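Local coordinates for extracellular solute-binding protein, family 3 (Methylophaga aminisulfidivorans MP, PDB 5SV6), which is of unknown function but belongs to the family of extracellular solute-binding proteins and is probably linked to methanol dehydrogenase in the periplasm, at residues A[195-200]-A[220-225]; A[202-205]-A[211-214]. All blocks are in the same frame, centred on the assembly; numbering follows the deposited sequence.

Contact 1: A[195-200]-A[220-225]; sequences YAPDLL and ARYVKS
Asp-198 and Tyr-222 carry the contact between 195-200 and 220-225, and they make a useful example of an acidic residue that uses its carbon rather than its charge. The methylene CB of Asp-198 rests on a face of the phenol ring, 3.5 Å from the ring centroid and 11° off the ring normal, a CH-pi contact almost over the middle of the ring. With Asp-198 CG held between the backbone N and the carbonyl carbon (chi1 60°), the carboxylate is carried away from the ring, and it makes no hydrogen bond to the segment across from it. Tyr-222 CG lies anti to its own carbonyl carbon (chi1 -50°), which swings the ring out toward the first turn of helix 197-206. On the opposite face, Arg-221 CG lies 3.5 Å above the ring plane, so the ring is sandwiched between two aliphatic groups.

Away from this tight centre the fit is looser. Pro-197 CG approaches Tyr-222 CE2 obliquely at 4.5 Å, and the chain runs out to solvent at Lys-224 and Ser-225. Beyond the pair, Arg-221 NE forms a salt bridge with Glu-286. This is helix-helix packing through a CH-pi contact, the start of 197-206 meeting the last turns of 216-224, within a periplasmic binding protein-like alpha/beta fold.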
# COMPACT_ATOMS: atom_id res chain seq x y z
N TYR A 195 -4.61 -10.63 0.40
CA TYR A 195 -3.31 -9.97 0.29
C TYR A 195 -2.68 -9.93 1.67
O TYR A 195 -3.23 -9.27 2.57
CB TYR A 195 -3.51 -8.50 -0.12
CG TYR A 195 -3.35 -8.14 -1.58
CD1 TYR A 195 -4.44 -8.14 -2.44
CD2 TYR A 195 -2.12 -7.71 -2.08
CE1 TYR A 195 -4.31 -7.78 -3.78
CE2 TYR A 195 -1.97 -7.34 -3.41
CZ TYR A 195 -3.08 -7.38 -4.26
OH TYR A 195 -2.95 -7.02 -5.58
N ALA A 196 -1.54 -10.58 1.87
CA ALA A 196 -0.87 -10.53 3.17
C ALA A 196 0.60 -10.09 3.09
O ALA A 196 1.50 -10.93 2.98
CB ALA A 196 -0.98 -11.89 3.89
N PRO A 197 0.85 -8.77 3.16
CA PRO A 197 2.23 -8.27 3.08
C PRO A 197 3.13 -8.69 4.25
O PRO A 197 4.36 -8.68 4.11
CB PRO A 197 2.04 -6.75 3.06
CG PRO A 197 0.71 -6.52 3.70
CD PRO A 197 -0.13 -7.68 3.25
N ASP A 198 2.53 -9.02 5.39
CA ASP A 198 3.31 -9.52 6.53
C ASP A 198 4.08 -10.81 6.18
O ASP A 198 5.14 -11.08 6.74
CB ASP A 198 2.40 -9.76 7.72
CG ASP A 198 1.32 -10.78 7.43
OD1 ASP A 198 0.51 -10.54 6.51
OD2 ASP A 198 1.29 -11.82 8.12
N LEU A 199 3.53 -11.60 5.27
CA LEU A 199 4.24 -12.76 4.74
C LEU A 199 5.55 -12.35 4.05
O LEU A 199 6.60 -12.98 4.24
CB LEU A 199 3.34 -13.49 3.73
CG LEU A 199 4.02 -14.59 2.91
CD1 LEU A 199 4.49 -15.73 3.82
CD2 LEU A 199 3.12 -15.09 1.78
N LEU A 200 5.49 -11.31 3.24
CA LEU A 200 6.68 -10.87 2.51
C LEU A 200 7.77 -10.36 3.46
O LEU A 200 8.94 -10.66 3.27
CB LEU A 200 6.33 -9.82 1.44
CG LEU A 200 5.33 -10.28 0.38
CD1 LEU A 200 5.07 -9.20 -0.66
CD2 LEU A 200 5.85 -11.52 -0.31
N ALA A 220 5.10 -1.39 6.95
CA ALA A 220 5.70 -0.62 8.05
C ALA A 220 5.56 -1.22 9.45
O ALA A 220 6.54 -1.32 10.17
CB ALA A 220 5.20 0.83 8.04
N ARG A 221 4.35 -1.63 9.82
CA ARG A 221 4.15 -2.15 11.17
C ARG A 221 4.91 -3.46 11.37
O ARG A 221 5.40 -3.74 12.47
CB ARG A 221 2.65 -2.31 11.50
CG ARG A 221 1.91 -3.42 10.77
CD ARG A 221 0.65 -3.81 11.55
NE ARG A 221 -0.27 -2.67 11.72
CZ ARG A 221 -1.35 -2.70 12.50
NH1 ARG A 221 -1.64 -3.79 13.19
NH2 ARG A 221 -2.14 -1.64 12.59
N TYR A 222 5.03 -4.25 10.30
CA TYR A 222 5.68 -5.55 10.37
C TYR A 222 7.20 -5.44 10.39
O TYR A 222 7.89 -6.29 10.98
CB TYR A 222 5.20 -6.45 9.23
CG TYR A 222 3.68 -6.48 9.13
CD1 TYR A 222 2.92 -7.15 10.09
CD2 TYR A 222 3.02 -5.82 8.11
CE1 TYR A 222 1.52 -7.16 10.02
CE2 TYR A 222 1.61 -5.83 8.02
CZ TYR A 222 0.88 -6.51 8.99
OH TYR A 222 -0.49 -6.54 8.94
N VAL A 223 7.73 -4.40 9.77
CA VAL A 223 9.15 -4.10 9.88
C VAL A 223 9.48 -3.69 11.33
O VAL A 223 10.47 -4.14 11.90
CB VAL A 223 9.59 -2.99 8.91
CG1 VAL A 223 11.04 -2.60 9.18
CG2 VAL A 223 9.42 -3.45 7.46
N LYS A 224 8.64 -2.87 11.93
CA LYS A 224 8.84 -2.50 13.33
C LYS A 224 8.81 -3.70 14.29
O LYS A 224 9.69 -3.86 15.13
CB LYS A 224 7.82 -1.46 13.78
CG LYS A 224 7.96 -1.08 15.25
CD LYS A 224 6.97 0.01 15.60
CE LYS A 224 7.06 1.16 14.61
NZ LYS A 224 5.87 2.04 14.69
N SER A 225 7.80 -4.55 14.15
CA SER A 225 7.65 -5.69 15.04
C SER A 225 8.52 -6.89 14.67
O SER A 225 8.43 -7.95 15.30
CB SER A 225 6.18 -6.11 15.16
OG SER A 225 5.68 -6.60 13.92

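Contact 2: A[202-205]-A[211-214]; sequences SEVV and IAHI
Val-204 meets the methyl of Ala-212 and the main chain of Ile-211 and Ala-212, and the contact is van der Waals throughout, one methyl against a methyl and against the main chain. A single branch does the touching: Val-204 CG2 lies 3.6 Å from Ala-212 CB, and the same methyl is 3.7 Å from Ala-212 N and 4.0 Å from Ile-211 C. It therefore sits on the main chain of the strand as much as on the alanine methyl. The valine has CG1 anti to its backbone N (chi1 180°), which places CG2 beside that N and pointing at the strand. Val-204 and Ile-211 have the nearest CA atoms, 5.8 Å apart, and at that point the Ile-211 side chain is turned from the helix.

Polar links run elsewhere. No hydrogen bond joins the two segments; instead, the strand backbone bonds to its sheet neighbours, Ile-211 and His-213 to Ala-155, Ala-212 to Ile-131 and Ile-214 to Ala-129.

The Ile-211 side chain packs on Phe-130, Tyr-132 and Phe-154. Strand 211-215 thus lies between parallel strand 154-156 and antiparallel strand 118-133, while helix 197-206 lies on the sheet face bearing Ala-212 and also touches Leu-230 of strand 230-234 through Val-204.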
# COMPACT_ATOMS: atom_id res chain seq x y z
N SER A 202 8.12 -11.35 6.52
CA SER A 202 8.55 -12.57 7.20
C SER A 202 9.60 -13.36 6.42
O SER A 202 10.48 -13.99 7.00
CB SER A 202 7.35 -13.46 7.52
OG SER A 202 6.62 -12.90 8.59
N GLU A 203 9.49 -13.33 5.09
CA GLU A 203 10.44 -14.01 4.21
C GLU A 203 11.85 -13.43 4.35
O GLU A 203 12.84 -14.14 4.23
CB GLU A 203 9.98 -13.91 2.76
CG GLU A 203 8.76 -14.75 2.45
CD GLU A 203 9.06 -16.23 2.51
OE1 GLU A 203 9.81 -16.72 1.65
OE2 GLU A 203 8.55 -16.90 3.44
N VAL A 204 11.92 -12.12 4.57
CA VAL A 204 13.20 -11.46 4.80
C VAL A 204 13.74 -11.85 6.18
O VAL A 204 14.91 -12.21 6.32
CB VAL A 204 13.09 -9.93 4.70
CG1 VAL A 204 14.47 -9.27 4.96
CG2 VAL A 204 12.55 -9.52 3.33
N VAL A 205 12.88 -11.77 7.19
CA VAL A 205 13.26 -12.18 8.54
C VAL A 205 13.81 -13.61 8.56
O VAL A 205 14.80 -13.90 9.24
CB VAL A 205 12.08 -12.06 9.51
CG1 VAL A 205 12.38 -12.74 10.84
CG2 VAL A 205 11.72 -10.59 9.71
N ILE A 211 15.76 -10.11 -0.02
CA ILE A 211 15.29 -8.74 0.11
C ILE A 211 13.83 -8.65 -0.31
O ILE A 211 13.34 -9.49 -1.05
CB ILE A 211 16.13 -7.78 -0.77
CG1 ILE A 211 15.93 -6.32 -0.36
CG2 ILE A 211 15.83 -8.01 -2.25
CD1 ILE A 211 16.89 -5.35 -1.05
N ALA A 212 13.12 -7.64 0.20
CA ALA A 212 11.77 -7.37 -0.26
C ALA A 212 11.74 -5.97 -0.81
O ALA A 212 12.56 -5.12 -0.45
CB ALA A 212 10.75 -7.52 0.88
N HIS A 213 10.81 -5.73 -1.73
CA HIS A 213 10.55 -4.37 -2.20
C HIS A 213 9.04 -4.24 -2.18
O HIS A 213 8.35 -4.87 -2.98
CB HIS A 213 11.14 -4.16 -3.60
CG HIS A 213 11.08 -2.74 -4.06
ND1 HIS A 213 10.16 -2.29 -4.98
CD2 HIS A 213 11.84 -1.66 -3.74
CE1 HIS A 213 10.36 -1.00 -5.21
NE2 HIS A 213 11.37 -0.59 -4.46
N ILE A 214 8.55 -3.44 -1.23
CA ILE A 214 7.14 -3.45 -0.84
C ILE A 214 6.68 -2.02 -0.65
O ILE A 214 7.44 -1.18 -0.19
CB ILE A 214 6.95 -4.15 0.55
CG1 ILE A 214 7.60 -5.53 0.56
CG2 ILE A 214 5.47 -4.27 0.93
CD1 ILE A 214 7.04 -6.43 -0.51

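In the fold
Contacts 1 and 2 show how one helix can serve two neighbours: helix 197-206 gives its first turn to helix 216-224 in contact 1 and its later part to strand 211-215 in contact 2. Along the chain the segments come in the order 195-200, 202-205, 211-214, 220-225, so the second contact falls within the span enclosed by the first. Their centres are about 9 Å apart, and they meet directly where Leu-200 CD1 packs on Ile-214 CD1 at 3.4 Å. Together they pack helix 197-206 against a strand of the mixed sheet and against the helix that follows that strand, joining the two helices to each other and the first of them to the strand.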